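Local coordinates for protein uric acid oxidase (Arthrobacter globiformis, PDB 1VAY) that catalyses the oxidation of uric acid by molecular oxygen to 5-hydroxyisourate, the first step on the way to (S)-allantoin, at residues K147-E152 / T167-L172; S151-F156 / S209-Q214. One frame throughout, in Å; residues are numbered along the deposited sequence.

Contact 1 of 2, residues K147-E152 / T167-L172. With AZA (8-azaxanthine), chain I.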
loop_
_atom_site.group_PDB
_atom_site.type_symbol
_atom_site.label_atom_id
_atom_site.label_comp_id
_atom_site.label_asym_id
_atom_site.label_seq_id
_atom_site.Cartn_x
_atom_site.Cartn_y
_atom_site.Cartn_z
ATOM N N LYS A 147 -23.935 0.361 7.766
ATOM C CA LYS A 147 -25.294 0.125 8.245
ATOM C C LYS A 147 -25.778 -1.046 7.409
ATOM O O LYS A 147 -25.637 -1.026 6.185
ATOM C CB LYS A 147 -26.198 1.331 7.991
ATOM C CG LYS A 147 -25.665 2.644 8.526
ATOM C CD LYS A 147 -26.719 3.415 9.313
ATOM C CE LYS A 147 -28.007 3.566 8.540
ATOM N NZ LYS A 147 -29.068 4.134 9.406
ATOM N N SER A 148 -26.337 -2.058 8.069
ATOM C CA SER A 148 -26.827 -3.252 7.386
ATOM C C SER A 148 -28.245 -3.069 6.843
ATOM O O SER A 148 -28.720 -3.866 6.031
ATOM C CB SER A 148 -26.782 -4.444 8.342
ATOM O OG SER A 148 -27.487 -4.147 9.535
ATOM N N THR A 149 -28.919 -2.023 7.306
ATOM C CA THR A 149 -30.266 -1.708 6.853
ATOM C C THR A 149 -30.513 -0.240 7.190
ATOM O O THR A 149 -29.611 0.444 7.676
ATOM C CB THR A 149 -31.324 -2.615 7.531
ATOM O OG1 THR A 149 -32.569 -2.503 6.828
ATOM C CG2 THR A 149 -31.523 -2.225 8.999
ATOM N N GLY A 150 -31.716 0.251 6.930
ATOM C CA GLY A 150 -31.997 1.647 7.212
ATOM C C GLY A 150 -31.314 2.517 6.178
ATOM O O GLY A 150 -30.795 3.594 6.489
ATOM N N SER A 151 -31.293 2.024 4.941
ATOM C CA SER A 151 -30.690 2.728 3.816
ATOM C C SER A 151 -31.465 2.378 2.556
ATOM O O SER A 151 -31.716 1.199 2.272
ATOM C CB SER A 151 -29.215 2.331 3.638
ATOM O OG SER A 151 -28.631 2.977 2.505
ATOM N N GLU A 152 -31.846 3.414 1.810
ATOM C CA GLU A 152 -32.593 3.255 0.575
ATOM C C GLU A 152 -31.980 4.129 -0.513
ATOM O O GLU A 152 -31.187 5.026 -0.224
ATOM C CB GLU A 152 -34.044 3.693 0.771
ATOM C CG GLU A 152 -34.810 2.966 1.868
ATOM C CD GLU A 152 -36.266 3.418 1.955
ATOM O OE1 GLU A 152 -36.929 3.501 0.898
ATOM O OE2 GLU A 152 -36.749 3.682 3.080
ATOM N N THR A 167 -34.153 0.480 -4.720
ATOM C CA THR A 167 -34.128 -0.401 -3.564
ATOM C C THR A 167 -34.539 0.357 -2.310
ATOM O O THR A 167 -34.284 1.557 -2.194
ATOM C CB THR A 167 -32.721 -1.002 -3.355
ATOM O OG1 THR A 167 -32.749 -1.917 -2.255
ATOM C CG2 THR A 167 -31.720 0.086 -3.060
ATOM N N THR A 168 -35.184 -0.340 -1.377
ATOM C CA THR A 168 -35.599 0.283 -0.124
ATOM C C THR A 168 -34.900 -0.395 1.048
ATOM O O THR A 168 -35.220 -0.130 2.201
ATOM C CB THR A 168 -37.125 0.178 0.114
ATOM O OG1 THR A 168 -37.483 -1.197 0.281
ATOM C CG2 THR A 168 -37.905 0.787 -1.055
ATOM N N ASP A 169 -33.949 -1.275 0.751
ATOM C CA ASP A 169 -33.211 -1.972 1.799
ATOM C C ASP A 169 -31.858 -2.373 1.227
ATOM O O ASP A 169 -31.767 -3.253 0.362
ATOM C CB ASP A 169 -33.987 -3.214 2.260
ATOM C CG ASP A 169 -33.511 -3.747 3.621
ATOM O OD1 ASP A 169 -32.358 -3.483 4.027
ATOM O OD2 ASP A 169 -34.297 -4.454 4.286
ATOM N N ARG A 170 -30.806 -1.717 1.700
ATOM C CA ARG A 170 -29.465 -2.004 1.216
ATOM C C ARG A 170 -28.433 -1.663 2.288
ATOM O O ARG A 170 -28.748 -1.013 3.289
ATOM C CB ARG A 170 -29.165 -1.167 -0.027
ATOM C CG ARG A 170 -29.003 0.314 0.293
ATOM C CD ARG A 170 -28.433 1.108 -0.863
ATOM N NE ARG A 170 -28.187 2.490 -0.466
ATOM C CZ ARG A 170 -27.649 3.417 -1.251
ATOM N NH1 ARG A 170 -27.291 3.125 -2.501
ATOM N NH2 ARG A 170 -27.460 4.639 -0.781
ATOM N N ILE A 171 -27.199 -2.106 2.074
ATOM C CA ILE A 171 -26.113 -1.808 2.998
ATOM C C ILE A 171 -25.509 -0.470 2.596
ATOM O O ILE A 171 -25.404 -0.163 1.411
ATOM C CB ILE A 171 -24.988 -2.889 2.944
ATOM C CG1 ILE A 171 -25.388 -4.108 3.783
ATOM C CG2 ILE A 171 -23.671 -2.313 3.448
ATOM C CD1 ILE A 171 -24.310 -5.166 3.899
ATOM N N LEU A 172 -25.139 0.338 3.582
ATOM C CA LEU A 172 -24.500 1.619 3.300
ATOM C C LEU A 172 -23.197 1.638 4.086
ATOM O O LEU A 172 -23.204 1.720 5.319
ATOM C CB LEU A 172 -25.377 2.796 3.734
ATOM C CG LEU A 172 -24.761 4.170 3.434
ATOM C CD1 LEU A 172 -24.613 4.323 1.921
ATOM C CD2 LEU A 172 -25.633 5.282 3.997
HETATM N N1 AZA I . -26.011 8.042 -4.053
HETATM C C2 AZA I . -26.418 6.950 -3.322
HETATM O O2 AZA I . -26.714 7.056 -2.152
HETATM N N3 AZA I . -26.481 5.734 -3.924
HETATM C C4 AZA I . -26.160 5.613 -5.204
HETATM C C5 AZA I . -25.753 6.688 -5.957
HETATM C C6 AZA I . -25.653 8.028 -5.380
HETATM O O6 AZA I . -25.302 9.067 -5.940
HETATM N N7 AZA I . -25.502 6.254 -7.190
HETATM N N8 AZA I . -25.771 4.935 -7.122
HETATM N N9 AZA I . -26.176 4.504 -5.923
HETATM O O HOH W 1 -30.049 -4.259 3.564
HETATM O O HOH W 2 -28.959 5.298 1.339
#
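Arg170 reaches across Ser151 to the bound 8-azaxanthine. Its CB lies 4.2 Å from Ser151 O, and CG, swung between the backbone N and the carbonyl carbon (chi1 70°), packs against both Ser151 O and Ser151 OG. Beyond CG the chain runs straight. CD passes Ser151 OG, and NE donates to that OG (3.0 Å, 166° at the hydrogen), the hydroxyl lying close to the guanidinium plane. At the tip, NH2 donates to O2 of 8-azaxanthine at 2.9 Å, and NH1 comes to 3.1 Å from the ligand's N3. Glu152 O lies over one face of the guanidinium; water 2 joins this carbonyl to Ser151 OG and Arg170 NH2. Ser151, a second-shell residue, is thus placed to hold the rotation of the urate-binding guanidinium.

Away from the ligand, Thr149 OG1 donates to Asp169 OD1 (3.0 Å) from above the carboxylate plane, while Asp169 OD2 forms a salt bridge with Arg22 of the second subunit. Glu152 lays CG on Thr168 O (3.1 Å), its carboxylate going on to His208. Lys147 and Leu172 form an antiparallel hydrogen-bonded pair, Lys147 N to Leu172 O at 2.9 Å, where strands 133-147 and 172-182 meet at the base of the loop. Leu172 packs on helices 189-206 and 212-226 and on Asn239 of strand 230-244, and Lys147 carries the sheet into the second subunit.

Contact 2 of 2, residues S151-F156 / S209-Q214. With AZA (8-azaxanthine), chain I.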
loop_
_atom_site.group_PDB
_atom_site.type_symbol
_atom_site.label_atom_id
_atom_site.label_comp_id
_atom_site.label_asym_id
_atom_site.label_seq_id
_atom_site.Cartn_x
_atom_site.Cartn_y
_atom_site.Cartn_z
ATOM N N SER A 151 -31.293 2.024 4.941
ATOM C CA SER A 151 -30.690 2.728 3.816
ATOM C C SER A 151 -31.465 2.378 2.556
ATOM O O SER A 151 -31.716 1.199 2.272
ATOM C CB SER A 151 -29.215 2.331 3.638
ATOM O OG SER A 151 -28.631 2.977 2.505
ATOM N N GLU A 152 -31.846 3.414 1.810
ATOM C CA GLU A 152 -32.593 3.255 0.575
ATOM C C GLU A 152 -31.980 4.129 -0.513
ATOM O O GLU A 152 -31.187 5.026 -0.224
ATOM C CB GLU A 152 -34.044 3.693 0.771
ATOM C CG GLU A 152 -34.810 2.966 1.868
ATOM C CD GLU A 152 -36.266 3.418 1.955
ATOM O OE1 GLU A 152 -36.929 3.501 0.898
ATOM O OE2 GLU A 152 -36.749 3.682 3.080
ATOM N N PHE A 153 -32.345 3.845 -1.761
ATOM C CA PHE A 153 -31.909 4.628 -2.912
ATOM C C PHE A 153 -32.861 4.378 -4.069
ATOM O O PHE A 153 -32.793 3.345 -4.742
ATOM C CB PHE A 153 -30.485 4.292 -3.366
ATOM C CG PHE A 153 -29.943 5.266 -4.389
ATOM C CD1 PHE A 153 -29.864 6.629 -4.093
ATOM C CD2 PHE A 153 -29.536 4.833 -5.651
ATOM C CE1 PHE A 153 -29.386 7.551 -5.042
ATOM C CE2 PHE A 153 -29.056 5.746 -6.609
ATOM C CZ PHE A 153 -28.982 7.107 -6.301
ATOM N N HIS A 154 -33.749 5.337 -4.293
ATOM C CA HIS A 154 -34.733 5.237 -5.357
ATOM C C HIS A 154 -35.167 6.629 -5.806
ATOM O O HIS A 154 -34.857 7.627 -5.152
ATOM C CB HIS A 154 -35.946 4.434 -4.866
ATOM C CG HIS A 154 -36.446 4.853 -3.517
ATOM N ND1 HIS A 154 -37.172 6.008 -3.313
ATOM C CD2 HIS A 154 -36.324 4.269 -2.301
ATOM C CE1 HIS A 154 -37.476 6.117 -2.031
ATOM N NE2 HIS A 154 -36.974 5.074 -1.394
ATOM N N GLY A 155 -35.872 6.688 -6.931
ATOM C CA GLY A 155 -36.338 7.965 -7.435
ATOM C C GLY A 155 -35.338 8.688 -8.317
ATOM O O GLY A 155 -35.567 9.833 -8.692
ATOM N N PHE A 156 -34.228 8.041 -8.648
ATOM C CA PHE A 156 -33.245 8.688 -9.509
ATOM C C PHE A 156 -33.698 8.565 -10.962
ATOM O O PHE A 156 -34.504 7.695 -11.298
ATOM C CB PHE A 156 -31.863 8.056 -9.330
ATOM C CG PHE A 156 -31.862 6.557 -9.423
ATOM C CD1 PHE A 156 -32.187 5.778 -8.315
ATOM C CD2 PHE A 156 -31.554 5.923 -10.623
ATOM C CE1 PHE A 156 -32.204 4.388 -8.400
ATOM C CE2 PHE A 156 -31.569 4.529 -10.718
ATOM C CZ PHE A 156 -31.897 3.762 -9.602
ATOM N N SER A 209 -31.261 6.686 5.922
ATOM C CA SER A 209 -30.721 7.150 4.650
ATOM C C SER A 209 -31.475 6.889 3.355
ATOM O O SER A 209 -31.780 5.746 3.024
ATOM C CB SER A 209 -29.299 6.620 4.490
ATOM O OG SER A 209 -28.720 7.120 3.305
ATOM N N LEU A 210 -31.752 7.966 2.619
ATOM C CA LEU A 210 -32.421 7.873 1.326
ATOM C C LEU A 210 -31.353 8.049 0.248
ATOM O O LEU A 210 -31.612 7.862 -0.945
ATOM C CB LEU A 210 -33.501 8.951 1.182
ATOM C CG LEU A 210 -34.741 8.789 2.077
ATOM C CD1 LEU A 210 -35.781 9.851 1.734
ATOM C CD2 LEU A 210 -35.336 7.406 1.875
ATOM N N ALA A 211 -30.149 8.408 0.689
ATOM C CA ALA A 211 -29.005 8.601 -0.196
ATOM C C ALA A 211 -27.766 8.990 0.615
ATOM O O ALA A 211 -27.872 9.660 1.647
ATOM C CB ALA A 211 -29.316 9.676 -1.232
ATOM N N LEU A 212 -26.591 8.569 0.155
ATOM C CA LEU A 212 -25.365 8.897 0.871
ATOM C C LEU A 212 -25.280 10.423 0.993
ATOM O O LEU A 212 -24.754 10.944 1.976
ATOM C CB LEU A 212 -24.138 8.357 0.129
ATOM C CG LEU A 212 -22.951 7.911 0.999
ATOM C CD1 LEU A 212 -21.729 7.690 0.117
ATOM C CD2 LEU A 212 -22.644 8.945 2.058
ATOM N N GLN A 213 -25.798 11.123 -0.013
ATOM C CA GLN A 213 -25.821 12.581 -0.017
ATOM C C GLN A 213 -26.600 13.096 1.205
ATOM O O GLN A 213 -26.117 13.949 1.934
ATOM C CB GLN A 213 -26.473 13.110 -1.308
ATOM C CG GLN A 213 -25.577 13.060 -2.557
ATOM C CD GLN A 213 -25.620 11.719 -3.274
ATOM O OE1 GLN A 213 -25.785 10.681 -2.646
ATOM N NE2 GLN A 213 -25.454 11.741 -4.595
ATOM N N GLN A 214 -27.800 12.563 1.426
ATOM C CA GLN A 214 -28.639 12.967 2.553
ATOM C C GLN A 214 -27.937 12.688 3.888
ATOM O O GLN A 214 -27.874 13.556 4.765
ATOM C CB GLN A 214 -29.983 12.221 2.493
ATOM C CG GLN A 214 -30.857 12.360 3.742
ATOM C CD GLN A 214 -31.975 11.314 3.792
ATOM O OE1 GLN A 214 -32.934 11.372 3.022
ATOM N NE2 GLN A 214 -31.846 10.351 4.697
HETATM N N1 AZA I . -26.011 8.042 -4.053
HETATM C C2 AZA I . -26.418 6.950 -3.322
HETATM O O2 AZA I . -26.714 7.056 -2.152
HETATM N N3 AZA I . -26.481 5.734 -3.924
HETATM C C4 AZA I . -26.160 5.613 -5.204
HETATM C C5 AZA I . -25.753 6.688 -5.957
HETATM C C6 AZA I . -25.653 8.028 -5.380
HETATM O O6 AZA I . -25.302 9.067 -5.940
HETATM N N7 AZA I . -25.502 6.254 -7.190
HETATM N N8 AZA I . -25.771 4.935 -7.122
HETATM N N9 AZA I . -26.176 4.504 -5.923
HETATM O O HOH W 2 -28.959 5.298 1.339
HETATM O O HOH W 3 -33.933 6.845 -1.981
#
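Glu152 N donates to Ser209 O over a short 2.6 Å, and this bond lies next to a single backbone bridge between Ser151 and Ser209, CA to CA 4.5 Å. Beside it Ser151 CA makes a CA-H...O contact with the same carbonyl, 3.3 Å away. Glu152 O and Leu210 O, two acceptors, stand only 3.0 Å apart; water 3 donates a hydrogen bond to Leu210 O, and water 2 also bonds to Ser209 OG. Phe153, its CG anti to the backbone N (chi1 -170°), sends its ring alongside Ala211, with CD1 4.2 Å from Ala211 CB at the ring edge. 8-azaxanthine lies flat over one face of that ring, its N3 3.3 Å above the centre.

Ala211 is the N-cap residue of helix 212-226, and the first turn of this helix reads the ligand: Leu212 N donates to O2 at 2.8 Å, while the Gln213 amide accepts from N1 through OE1 and donates to O6 through NE2, a paired grip in the urate site.

Packing is looser toward His154 and Leu210, both partly exposed. His154 donates from NE2 to Glu152 OE1 (2.8 Å), and Leu210 CD2 only skirts Glu152 and the imidazole. Water 3 sits over a face of the His154 ring and accepts from His154 N; Leu210 O also accepts from Asn51 of the third subunit.

Contacts 1 and 2 have centres about 9 Å apart and share Ser151 and Glu152. Along the chain come 147-152 and 151-156, then 167-172 at the far end of the same loop between strands 133-147 and 172-182, and last 209-214, leading into helix 212-226. The shared piece thus runs between two partners, with probable backbone hydrogen bonds from Phe153 N to Thr167 O and from Ser209 N to Gly150 O. Both contacts meet one 8-azaxanthine and share water 2. Together they bring Arg170, Phe153 and Gln213 into one urate site, to which Thr57 of the third subunit adds its backbone N, while contact 1 also borders the second subunit.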